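Local coordinates for protein aminopeptidase YwaD (Bacillus subtilis, PDB 6HC6) that releases amino acids from the N-termini of peptides as a two-zinc exopeptidase of the M28 family, acting on arginine, lysine and leucine among others, at residues T248-S253 / G369-V374; R62-A67 / F291-L296. All coordinates share one frame; numbering follows the deposited sequence.

Contact 1 (T248-S253 / G369-V374); sequences TAHYDS and GSSDHV. With ZN (zinc ion), chain D.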
ATOM      1  N   THR A 248       6.099   1.408 -11.893  1.00 16.57           N
ATOM      2  CA  THR A 248       6.232   0.879 -10.542  1.00 17.35           C
ATOM      3  C   THR A 248       4.894   0.403  -9.990  1.00 18.46           C
ATOM      4  O   THR A 248       3.815   0.852 -10.395  1.00 15.80           O
ATOM      5  CB  THR A 248       6.855   1.903  -9.578  1.00 16.56           C
ATOM      6  OG1 THR A 248       5.954   2.997  -9.370  1.00 18.34           O
ATOM      7  CG2 THR A 248       8.197   2.445 -10.113  1.00 17.52           C
ATOM      8  N   ALA A 249       4.992  -0.515  -9.034  1.00 15.00           N
ATOM      9  CA  ALA A 249       3.818  -1.090  -8.381  1.00 13.50           C
ATOM     10  C   ALA A 249       4.279  -1.792  -7.113  1.00 19.21           C
ATOM     11  O   ALA A 249       5.328  -2.425  -7.123  1.00 19.99           O
ATOM     12  CB  ALA A 249       3.130  -2.093  -9.312  1.00 15.25           C
ATOM     13  N   HIS A 250       3.507  -1.691  -6.036  1.00 15.38           N
ATOM     14  CA  HIS A 250       3.880  -2.400  -4.815  1.00 12.84           C
ATOM     15  C   HIS A 250       3.302  -3.807  -4.822  1.00 16.61           C
ATOM     16  O   HIS A 250       2.191  -4.037  -5.299  1.00 16.43           O
ATOM     17  CB  HIS A 250       3.458  -1.622  -3.562  1.00 11.19           C
ATOM     18  CG  HIS A 250       1.986  -1.644  -3.244  1.00 11.95           C
ATOM     19  ND1 HIS A 250       1.418  -2.586  -2.412  1.00 14.01           N
ATOM     20  CD2 HIS A 250       0.996  -0.767  -3.540  1.00 15.74           C
ATOM     21  CE1 HIS A 250       0.128  -2.340  -2.268  1.00 14.84           C
ATOM     22  NE2 HIS A 250      -0.153  -1.218  -2.915  1.00 11.62           N
ATOM     23  N   TYR A 251       4.068  -4.758  -4.293  1.00 13.88           N
ATOM     24  CA  TYR A 251       3.665  -6.154  -4.369  1.00 15.84           C
ATOM     25  C   TYR A 251       3.339  -6.730  -2.997  1.00 15.02           C
ATOM     26  O   TYR A 251       3.046  -7.931  -2.894  1.00 18.80           O
ATOM     27  CB  TYR A 251       4.743  -6.983  -5.082  1.00 15.11           C
ATOM     28  CG  TYR A 251       6.031  -7.150  -4.310  1.00 15.30           C
ATOM     29  CD1 TYR A 251       7.006  -6.160  -4.315  1.00 14.02           C
ATOM     30  CD2 TYR A 251       6.281  -8.304  -3.604  1.00 18.53           C
ATOM     31  CE1 TYR A 251       8.178  -6.302  -3.594  1.00 15.77           C
ATOM     32  CE2 TYR A 251       7.466  -8.475  -2.888  1.00 22.49           C
ATOM     33  CZ  TYR A 251       8.404  -7.465  -2.887  1.00 19.69           C
ATOM     34  OH  TYR A 251       9.579  -7.603  -2.187  1.00 22.06           O
ATOM     35  N   ASP A 252       3.333  -5.903  -1.949  1.00 15.91           N
ATOM     36  CA  ASP A 252       2.863  -6.379  -0.652  1.00 17.94           C
ATOM     37  C   ASP A 252       1.372  -6.101  -0.487  1.00 20.46           C
ATOM     38  O   ASP A 252       0.771  -5.337  -1.241  1.00 16.52           O
ATOM     39  CB  ASP A 252       3.652  -5.740   0.486  1.00 15.44           C
ATOM     40  CG  ASP A 252       3.405  -4.244   0.612  1.00 17.46           C
ATOM     41  OD1 ASP A 252       3.453  -3.546  -0.431  1.00 16.84           O
ATOM     42  OD2 ASP A 252       3.194  -3.768   1.751  1.00 16.36           O
ATOM     43  N   SER A 253       0.771  -6.748   0.513  1.00 15.57           N
ATOM     44  CA  SER A 253      -0.640  -6.541   0.834  1.00 15.48           C
ATOM     45  C   SER A 253      -0.797  -6.478   2.346  1.00 17.56           C
ATOM     46  O   SER A 253       0.126  -6.802   3.095  1.00 17.65           O
ATOM     47  CB  SER A 253      -1.532  -7.640   0.243  1.00 19.77           C
ATOM     48  OG  SER A 253      -1.351  -8.860   0.932  1.00 20.46           O
ATOM     49  N   GLY A 369      -2.557  10.849  -2.798  1.00 21.69           N
ATOM     50  CA  GLY A 369      -1.247  10.340  -2.448  1.00 20.31           C
ATOM     51  C   GLY A 369      -1.342   8.896  -1.998  1.00 23.14           C
ATOM     52  O   GLY A 369      -2.048   8.108  -2.622  1.00 21.77           O
ATOM     53  N   SER A 370      -0.618   8.538  -0.937  1.00 18.86           N
ATOM     54  CA  SER A 370      -0.731   7.223  -0.296  1.00 21.78           C
ATOM     55  C   SER A 370      -0.449   6.065  -1.252  1.00 22.27           C
ATOM     56  O   SER A 370      -1.037   4.989  -1.135  1.00 20.60           O
ATOM     57  CB  SER A 370      -2.105   7.057   0.359  1.00 28.83           C
ATOM     58  OG  SER A 370      -2.330   8.129   1.256  1.00 30.38           O
ATOM     59  N   SER A 371       0.461   6.260  -2.199  1.00 17.54           N
ATOM     60  CA  SER A 371       1.052   5.145  -2.930  1.00 18.70           C
ATOM     61  C   SER A 371       2.454   5.551  -3.342  1.00 17.70           C
ATOM     62  O   SER A 371       2.932   6.632  -2.994  1.00 18.52           O
ATOM     63  CB  SER A 371       0.212   4.724  -4.141  1.00 18.86           C
ATOM     64  OG  SER A 371       0.667   3.449  -4.592  1.00 19.20           O
ATOM     65  N   ASP A 372       3.113   4.682  -4.096  1.00 14.88           N
ATOM     66  CA  ASP A 372       4.549   4.803  -4.283  1.00 16.23           C
ATOM     67  C   ASP A 372       4.957   5.922  -5.233  1.00 20.05           C
ATOM     68  O   ASP A 372       6.153   6.178  -5.375  1.00 19.36           O
ATOM     69  CB  ASP A 372       5.102   3.462  -4.764  1.00 14.67           C
ATOM     70  CG  ASP A 372       5.006   2.396  -3.693  1.00 18.55           C
ATOM     71  OD1 ASP A 372       4.415   1.346  -3.984  1.00 19.60           O
ATOM     72  OD2 ASP A 372       5.526   2.606  -2.564  1.00 18.33           O
ATOM     73  N   HIS A 373       4.010   6.611  -5.865  1.00 18.32           N
ATOM     74  CA  HIS A 373       4.382   7.806  -6.608  1.00 19.97           C
ATOM     75  C   HIS A 373       4.809   8.937  -5.685  1.00 18.84           C
ATOM     76  O   HIS A 373       5.440   9.890  -6.146  1.00 19.67           O
ATOM     77  CB  HIS A 373       3.210   8.278  -7.468  1.00 18.06           C
ATOM     78  CG  HIS A 373       2.002   8.671  -6.676  1.00 18.30           C
ATOM     79  ND1 HIS A 373       1.362   7.808  -5.811  1.00 19.90           N
ATOM     80  CD2 HIS A 373       1.310   9.834  -6.625  1.00 21.75           C
ATOM     81  CE1 HIS A 373       0.331   8.424  -5.261  1.00 22.69           C
ATOM     82  NE2 HIS A 373       0.281   9.658  -5.735  1.00 22.03           N
ATOM     83  N   VAL A 374       4.485   8.856  -4.399  1.00 16.96           N
ATOM     84  CA  VAL A 374       4.651  10.014  -3.525  1.00 18.66           C
ATOM     85  C   VAL A 374       6.131  10.299  -3.296  1.00 18.94           C
ATOM     86  O   VAL A 374       6.532  11.462  -3.386  1.00 22.10           O
ATOM     87  CB  VAL A 374       3.895   9.832  -2.197  1.00 17.45           C
ATOM     88  CG1 VAL A 374       4.281  10.927  -1.203  1.00 19.71           C
ATOM     89  CG2 VAL A 374       2.386   9.852  -2.442  1.00 19.48           C
TER
HETATM   90 ZN    ZN D 501      -2.033  -0.149  -2.945  1.00 19.43          ZN
HETATM   91  O   HOH W   1       2.600   1.098  -5.914  1.00 19.21           O
HETATM   92  O   HOH W   2      -3.447   1.207  -2.554  1.00 22.27           O
HETATM   93  O   HOH W   3      -1.816   0.138  -0.909  1.00 18.72           O
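D372 and H250 meet through a single carboxylate oxygen: D372 OD1 lies 3.1 Å from H250 CB, against the root of the histidine side chain and well short of its nitrogens. The two side chains cross at about a right angle, and the carboxylate plane is turned 74° from the imidazole, which rules out a parallel stack; with OD1 set against CB, the two side chains make no direct hydrogen bond. Water makes the link instead. One molecule donates to D372 OD1 at 2.7 Å, takes a weak bond from the backbone N of H250 at 2.9 Å, and reaches S371 OG by another weak bond, which ties the end of strand 244-250 to the loop before helix 373-378. The second oxygen, D372 OD2, is hydrogen-bonded to S301.

The H250 ring projects beyond this meeting point. With CG set between the backbone N and the carbonyl carbon (chi1 74°), NE2 reaches a zinc ion at 2.2 Å, where D262, D323 and two waters are also ligands. At the other nitrogen, H250 ND1 gives a hydrogen bond to D252 OD1 at 3.0 Å; it is bent, with an N-H...O angle of 136°, and arrives above the carboxylate plane. S371 OG lies at the edge of the ring, near its plane, and is hydrogen-bonded to OD2 of the zinc ligand D323.

The site illustrates how a metal ligand is set by its second shell. D252 restrains the imidazole's rotation, while S371, D372 and their shared water position D323 and the histidine's backbone. The D252 bond would be expected to make NE2 a stronger donor to zinc, though its bent geometry may keep the effect modest.

Contact 2 (R62-A67 / F291-L296); sequences RIAGTA and FGAEEL. With ZN (zinc ion), chain E.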
ATOM      1  N   ARG A  62       0.522 -11.078   1.283  1.00 19.79           N
ATOM      2  CA  ARG A  62       1.959 -10.823   1.161  1.00 19.67           C
ATOM      3  C   ARG A  62       2.327  -9.702   2.127  1.00 19.10           C
ATOM      4  O   ARG A  62       2.618  -8.575   1.727  1.00 17.91           O
ATOM      5  CB  ARG A  62       2.316 -10.488  -0.282  1.00 17.26           C
ATOM      6  CG  ARG A  62       1.922 -11.617  -1.249  1.00 21.74           C
ATOM      7  CD  ARG A  62       2.049 -11.198  -2.709  1.00 19.20           C
ATOM      8  NE  ARG A  62       1.298  -9.980  -3.009  1.00 17.06           N
ATOM      9  CZ  ARG A  62      -0.024  -9.946  -3.146  1.00 18.08           C
ATOM     10  NH1 ARG A  62      -0.727 -11.058  -3.004  1.00 18.65           N
ATOM     11  NH2 ARG A  62      -0.642  -8.796  -3.413  1.00 18.00           N
ATOM     12  N   ILE A  63       2.281 -10.020   3.417  1.00 18.37           N
ATOM     13  CA  ILE A  63       2.516  -9.018   4.443  1.00 18.97           C
ATOM     14  C   ILE A  63       3.984  -8.624   4.423  1.00 21.31           C
ATOM     15  O   ILE A  63       4.876  -9.487   4.368  1.00 20.24           O
ATOM     16  CB  ILE A  63       2.102  -9.555   5.818  1.00 21.41           C
ATOM     17  CG1 ILE A  63       0.598  -9.821   5.866  1.00 23.57           C
ATOM     18  CG2 ILE A  63       2.499  -8.603   6.902  1.00 20.93           C
ATOM     19  CD1 ILE A  63       0.228 -10.754   7.009  1.00 26.34           C
ATOM     20  N   ALA A  64       4.240  -7.317   4.462  1.00 19.05           N
ATOM     21  CA  ALA A  64       5.618  -6.819   4.444  1.00 17.59           C
ATOM     22  C   ALA A  64       6.484  -7.523   5.482  1.00 21.06           C
ATOM     23  O   ALA A  64       6.111  -7.636   6.655  1.00 21.26           O
ATOM     24  CB  ALA A  64       5.632  -5.311   4.699  1.00 20.25           C
ATOM     25  N   GLY A  65       7.657  -7.973   5.046  1.00 19.01           N
ATOM     26  CA  GLY A  65       8.600  -8.643   5.925  1.00 20.80           C
ATOM     27  C   GLY A  65       8.401 -10.137   6.068  1.00 27.34           C
ATOM     28  O   GLY A  65       9.261 -10.809   6.648  1.00 25.79           O
ATOM     29  N   THR A  66       7.317 -10.691   5.545  1.00 23.39           N
ATOM     30  CA  THR A  66       7.039 -12.095   5.807  1.00 23.02           C
ATOM     31  C   THR A  66       7.563 -12.976   4.681  1.00 26.54           C
ATOM     32  O   THR A  66       7.911 -12.513   3.595  1.00 27.60           O
ATOM     33  CB  THR A  66       5.539 -12.333   5.996  1.00 25.03           C
ATOM     34  OG1 THR A  66       4.864 -12.077   4.761  1.00 24.39           O
ATOM     35  CG2 THR A  66       4.987 -11.422   7.067  1.00 28.43           C
ATOM     36  N   ALA A  67       7.612 -14.278   4.966  1.00 25.75           N
ATOM     37  CA  ALA A  67       8.040 -15.245   3.971  1.00 25.62           C
ATOM     38  C   ALA A  67       7.233 -15.137   2.681  1.00 25.09           C
ATOM     39  O   ALA A  67       7.783 -15.333   1.589  1.00 25.38           O
ATOM     40  CB  ALA A  67       7.944 -16.652   4.564  1.00 28.39           C
ATOM     41  N   PHE A 291       7.776  -2.596  -5.639  1.00 15.13           N
ATOM     42  CA  PHE A 291       8.145  -2.043  -4.344  1.00 16.48           C
ATOM     43  C   PHE A 291       7.633  -2.929  -3.221  1.00 16.85           C
ATOM     44  O   PHE A 291       6.458  -3.286  -3.205  1.00 17.48           O
ATOM     45  CB  PHE A 291       7.562  -0.642  -4.161  1.00 16.05           C
ATOM     46  CG  PHE A 291       8.270   0.421  -4.949  1.00 16.73           C
ATOM     47  CD1 PHE A 291       9.632   0.636  -4.791  1.00 19.06           C
ATOM     48  CD2 PHE A 291       7.559   1.222  -5.825  1.00 16.24           C
ATOM     49  CE1 PHE A 291      10.281   1.619  -5.537  1.00 17.10           C
ATOM     50  CE2 PHE A 291       8.197   2.209  -6.552  1.00 17.12           C
ATOM     51  CZ  PHE A 291       9.559   2.405  -6.407  1.00 18.84           C
ATOM     52  N   GLY A 292       8.490  -3.231  -2.252  1.00 18.45           N
ATOM     53  CA  GLY A 292       8.017  -3.923  -1.072  1.00 16.75           C
ATOM     54  C   GLY A 292       7.514  -2.954  -0.016  1.00 17.14           C
ATOM     55  O   GLY A 292       7.772  -1.760  -0.074  1.00 15.99           O
ATOM     56  N   ALA A 293       6.763  -3.484   0.950  1.00 16.58           N
ATOM     57  CA  ALA A 293       6.443  -2.757   2.188  1.00 19.45           C
ATOM     58  C   ALA A 293       5.754  -1.412   1.940  1.00 18.00           C
ATOM     59  O   ALA A 293       5.921  -0.463   2.708  1.00 17.11           O
ATOM     60  CB  ALA A 293       7.698  -2.541   3.047  1.00 17.79           C
ATOM     61  N   GLU A 294       4.948  -1.307   0.891  1.00 17.57           N
ATOM     62  CA  GLU A 294       4.182  -0.072   0.710  1.00 16.71           C
ATOM     63  C   GLU A 294       3.116   0.116   1.786  1.00 16.00           C
ATOM     64  O   GLU A 294       2.784   1.254   2.140  1.00 15.43           O
ATOM     65  CB  GLU A 294       3.520  -0.078  -0.663  1.00 15.47           C
ATOM     66  CG  GLU A 294       2.758   1.201  -1.041  1.00 17.92           C
ATOM     67  CD  GLU A 294       1.353   1.280  -0.478  1.00 23.95           C
ATOM     68  OE1 GLU A 294       0.829   2.412  -0.376  1.00 21.41           O
ATOM     69  OE2 GLU A 294       0.786   0.231  -0.106  1.00 17.11           O
ATOM     70  N   GLU A 295       2.543  -0.975   2.290  1.00 15.15           N
ATOM     71  CA  GLU A 295       1.397  -0.836   3.174  1.00 17.05           C
ATOM     72  C   GLU A 295       1.807  -0.320   4.540  1.00 21.06           C
ATOM     73  O   GLU A 295       0.941   0.103   5.309  1.00 18.70           O
ATOM     74  CB  GLU A 295       0.642  -2.174   3.309  1.00 17.81           C
ATOM     75  CG  GLU A 295       0.038  -2.722   1.998  1.00 13.45           C
ATOM     76  CD  GLU A 295      -1.239  -1.974   1.541  1.00 17.24           C
ATOM     77  OE1 GLU A 295      -1.569  -0.904   2.088  1.00 15.80           O
ATOM     78  OE2 GLU A 295      -1.894  -2.464   0.604  1.00 15.05           O
ATOM     79  N   LEU A 296       3.100  -0.322   4.838  1.00 15.26           N
ATOM     80  CA  LEU A 296       3.612   0.210   6.088  1.00 19.28           C
ATOM     81  C   LEU A 296       3.951   1.686   5.994  1.00 26.17           C
ATOM     82  O   LEU A 296       4.471   2.248   6.964  1.00 23.99           O
ATOM     83  CB  LEU A 296       4.853  -0.572   6.516  1.00 18.46           C
ATOM     84  CG  LEU A 296       4.621  -2.040   6.861  1.00 21.51           C
ATOM     85  CD1 LEU A 296       5.955  -2.640   7.296  1.00 22.96           C
ATOM     86  CD2 LEU A 296       3.619  -2.122   8.014  1.00 28.46           C
TER
HETATM   87 ZN    ZN E 502      -3.326  -0.830   0.539  1.00 21.49          ZN
HETATM   88  O   HOH W   3      -1.816   0.138  -0.909  1.00 18.72           O
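A64 presses its methyl group onto the loop that leaves strand 285-291, touching A293 and L296. It stands at a corner of a type II turn from I63 to T66, whose I63 O accepts both T66 N at 3.0 Å and T66 OG1 at 2.6 Å, while G65 takes the turn position whose backbone angles suit a residue lacking a side chain. T66 is also the N-cap of helix 67-82.

Along the loop, F291 closes the strand with backbone bonds to A249 and Y251, and G292 leads out of it. A293 then adopts a left-handed backbone conformation (phi 57°, psi 33°) and offers its own backbone to the turn: A64 CB is 3.7 Å from A293 CA and 3.8 Å from A293 CB. The E294 side chain takes no part in the apolar patch; its OE2 accepts a hydrogen bond of 2.7 Å from the water that links the two zinc ions. E295 grips one zinc with both carboxylate oxygens, OE1 at 2.3 Å and OE2 at 2.2 Å, its chain bent at chi2 (-75°) to bring the group round to the metal; D262, H401 and E452 complete the protein ligands. L296 turns back, placing CD1 at 3.7 Å from A64 CB.

Apolar contact and metal chemistry thus occupy different sides of one short loop. Beside the apolar junction E69 of helix 67-82 spans the two segments, accepting from G65 N with OE2 and from A293 N with OE1. Of two successive glutamates, E294 accepts from the bridging water and E295 chelates the zinc, consistent with activation of that water for peptide hydrolysis, as in related two-zinc aminopeptidases.

Overall arrangement
The two contacts lie with centres 11 Å apart around one two-zinc site, contact 1 supplying a ligand to one ion and contact 2 to the other, with a water bridging the pair. Strands 244-250 and 285-291, parallel neighbours in the central mixed sheet, carry 248-253 and 291-296 at or beyond their C-terminal ends. Along the chain the order is 62-67, 248-253, 291-296, 369-374, so the contacts interlock. R62 joins them directly: its NE probably donates to Y251 O (2.7 Å), and its O probably accepts from S253 N (2.9 Å). D252 OD2 accepts a hydrogen bond from E295 N. Segments distant in sequence thereby converge into a single metallopeptidase centre.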